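PDB 3B5E: Mll8374 protein from Mesorhizobium loti, which probably hydrolyses carboxylic ester bonds as a serine esterase of the alpha/beta-hydrolase fold. Local coordinates for residues L33-G38 / T114-S119. Numbering follows the deposited sequence. Where two conformers were deposited one is given.
Sequences LFLLHG and TFLGYS. With EDO (1,2-ethanediol), chain I.
The side chains of Phe34 and Phe115 run alongside each other, and their rings overlap face to face in an offset stack, the planes only 6° apart and the centroids separated by 4.6 Å. Displacement toward the rims sets CE2 of Phe115 over one face of Phe34, 3.7 Å from its CG, while Phe34 CD1 lies over the facing side of Phe115. Matching first and second torsions, on paired residues of parallel strands, bring the rings nearly parallel. An alanine in place of Phe34 would probably open a gap over that face of Phe115 and let its ring turn more freely.

On the other face of the sheet, Leu35 and Leu116 also run alongside each other; in one of the two conformers of Leu116 its CD2 lies 3.7 Å from Leu35 CD2. Ile53 of helix 47-53 packs against Leu116. Four alternating backbone bonds join the parallel strands, from Phe34 N to Thr114 O through Leu116 N to Phe34 O (2.8 Å, N-H...O 171°) and Leu36 N to Leu116 O. These are neighbouring central strands of an alpha/beta-hydrolase sheet, and 114-119 runs into what is consistent with its nucleophile elbow, Gly117 to Gly121. Ser119, with phi 59°, sits at this strained turn; its OG hydrogen-bonds His199, consistent with a Ser-His-Asp triad completed by Asp169, and lies 2.8 Å from O1 of a bound ethanediol. The regular bonding ends with Tyr118 N to Leu36 O, yet Gly38 still packs against Tyr118, whose CD2 is 3.8 Å from Gly38 N. His37 ND1 donates to Gly38 O at 2.7 Å, while NE2 accepts from the backbone N-H of Gly64.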
loop_
_atom_site.group_PDB
_atom_site.type_symbol
_atom_site.label_atom_id
_atom_site.label_comp_id
_atom_site.label_asym_id
_atom_site.label_seq_id
_atom_site.Cartn_x
_atom_site.Cartn_y
_atom_site.Cartn_z
ATOM N N LEU A 33 1.309 9.416 -4.808
ATOM C CA LEU A 33 0.872 8.317 -3.952
ATOM C C LEU A 33 0.314 7.207 -4.833
ATOM O O LEU A 33 -0.609 7.436 -5.643
ATOM C CB LEU A 33 -0.230 8.736 -2.973
ATOM C CG LEU A 33 0.081 9.460 -1.656
ATOM C CD1 LEU A 33 0.865 10.725 -1.888
ATOM C CD2 LEU A 33 -1.237 9.792 -0.943
ATOM N N PHE A 34 0.861 6.008 -4.662
ATOM C CA PHE A 34 0.246 4.779 -5.152
ATOM C C PHE A 34 -0.696 4.266 -4.073
ATOM O O PHE A 34 -0.295 4.158 -2.908
ATOM C CB PHE A 34 1.288 3.697 -5.440
ATOM C CG PHE A 34 2.074 3.916 -6.691
ATOM C CD1 PHE A 34 3.100 4.848 -6.730
ATOM C CD2 PHE A 34 1.811 3.162 -7.817
ATOM C CE1 PHE A 34 3.850 5.038 -7.898
ATOM C CE2 PHE A 34 2.560 3.342 -8.977
ATOM C CZ PHE A 34 3.585 4.269 -9.012
ATOM N N LEU A 35 -1.947 4.029 -4.450
ATOM C CA LEU A 35 -3.009 3.608 -3.548
ATOM C C LEU A 35 -3.415 2.174 -3.865
ATOM O O LEU A 35 -3.706 1.847 -5.025
ATOM C CB LEU A 35 -4.220 4.531 -3.674
ATOM C CG LEU A 35 -4.019 6.038 -3.659
ATOM C CD1 LEU A 35 -5.416 6.697 -3.816
ATOM C CD2 LEU A 35 -3.356 6.480 -2.401
ATOM N N LEU A 36 -3.416 1.312 -2.830
ATOM C CA LEU A 36 -3.833 -0.088 -2.944
ATOM C C LEU A 36 -4.917 -0.402 -1.927
ATOM O O LEU A 36 -4.655 -0.539 -0.721
ATOM C CB LEU A 36 -2.650 -1.044 -2.771
ATOM C CG LEU A 36 -1.512 -1.000 -3.804
ATOM C CD1 LEU A 36 -0.512 0.157 -3.495
ATOM C CD2 LEU A 36 -0.762 -2.334 -3.980
ATOM N N HIS A 37 -6.117 -0.545 -2.454
ATOM C CA HIS A 37 -7.350 -0.774 -1.718
ATOM C C HIS A 37 -7.408 -2.084 -0.910
ATOM O O HIS A 37 -6.672 -3.020 -1.163
ATOM C CB HIS A 37 -8.526 -0.698 -2.727
ATOM C CG HIS A 37 -8.506 -1.773 -3.779
ATOM N ND1 HIS A 37 -8.886 -3.075 -3.521
ATOM C CD2 HIS A 37 -8.108 -1.752 -5.078
ATOM C CE1 HIS A 37 -8.719 -3.805 -4.612
ATOM N NE2 HIS A 37 -8.261 -3.025 -5.578
ATOM N N GLY A 38 -8.350 -2.136 0.037
ATOM C CA GLY A 38 -8.669 -3.358 0.747
ATOM C C GLY A 38 -9.404 -4.355 -0.132
ATOM O O GLY A 38 -9.923 -4.015 -1.203
ATOM N N THR A 114 5.037 7.604 -2.350
ATOM C CA THR A 114 4.624 6.827 -1.180
ATOM C C THR A 114 3.656 5.776 -1.643
ATOM O O THR A 114 2.796 6.047 -2.487
ATOM C CB THR A 114 3.905 7.675 -0.113
ATOM O OG1 THR A 114 4.774 8.727 0.300
ATOM C CG2 THR A 114 3.477 6.803 1.146
ATOM N N PHE A 115 3.825 4.575 -1.103
ATOM C CA PHE A 115 2.925 3.473 -1.360
ATOM C C PHE A 115 1.996 3.363 -0.143
ATOM O O PHE A 115 2.446 3.044 0.935
ATOM C CB PHE A 115 3.710 2.200 -1.646
ATOM C CG PHE A 115 4.402 2.224 -2.970
ATOM C CD1 PHE A 115 5.526 3.018 -3.175
ATOM C CD2 PHE A 115 3.901 1.482 -4.046
ATOM C CE1 PHE A 115 6.156 3.058 -4.423
ATOM C CE2 PHE A 115 4.515 1.533 -5.288
ATOM C CZ PHE A 115 5.646 2.322 -5.476
ATOM N N LEU A 116 0.712 3.645 -0.360
ATOM C CA LEU A 116 -0.328 3.643 0.682
ATOM C C LEU A 116 -1.312 2.493 0.436
ATOM O O LEU A 116 -2.097 2.538 -0.520
ATOM C CB LEU A 116 -1.055 5.003 0.710
ATOM C CG LEU A 116 -2.308 5.178 1.605
ATOM C CD1 LEU A 116 -1.938 5.150 3.118
ATOM C CD2 LEU A 116 -3.125 6.433 1.251
ATOM N N GLY A 117 -1.282 1.482 1.320
ATOM C CA GLY A 117 -2.150 0.314 1.224
ATOM C C GLY A 117 -3.029 0.178 2.450
ATOM O O GLY A 117 -2.654 0.556 3.572
ATOM N N TYR A 118 -4.209 -0.350 2.218
ATOM C CA TYR A 118 -5.142 -0.737 3.264
ATOM C C TYR A 118 -5.363 -2.231 3.267
ATOM O O TYR A 118 -5.807 -2.814 2.258
ATOM C CB TYR A 118 -6.458 -0.013 3.076
ATOM C CG TYR A 118 -7.573 -0.449 4.017
ATOM C CD1 TYR A 118 -7.350 -0.612 5.379
ATOM C CD2 TYR A 118 -8.869 -0.673 3.524
ATOM C CE1 TYR A 118 -8.369 -0.991 6.226
ATOM C CE2 TYR A 118 -9.887 -1.056 4.348
ATOM C CZ TYR A 118 -9.634 -1.250 5.705
ATOM O OH TYR A 118 -10.663 -1.606 6.540
ATOM N N SER A 119 -5.024 -2.838 4.413
ATOM C CA SER A 119 -5.312 -4.234 4.708
ATOM C C SER A 119 -4.639 -5.140 3.642
ATOM O O SER A 119 -3.413 -5.132 3.549
ATOM C CB SER A 119 -6.818 -4.413 4.876
ATOM O OG SER A 119 -7.106 -5.579 5.613
HETATM C C1 EDO I . -5.532 -8.768 6.240
HETATM O O1 EDO I . -6.036 -8.119 5.086
HETATM C C2 EDO I . -5.273 -7.747 7.339
HETATM O O2 EDO I . -4.019 -7.041 7.215
#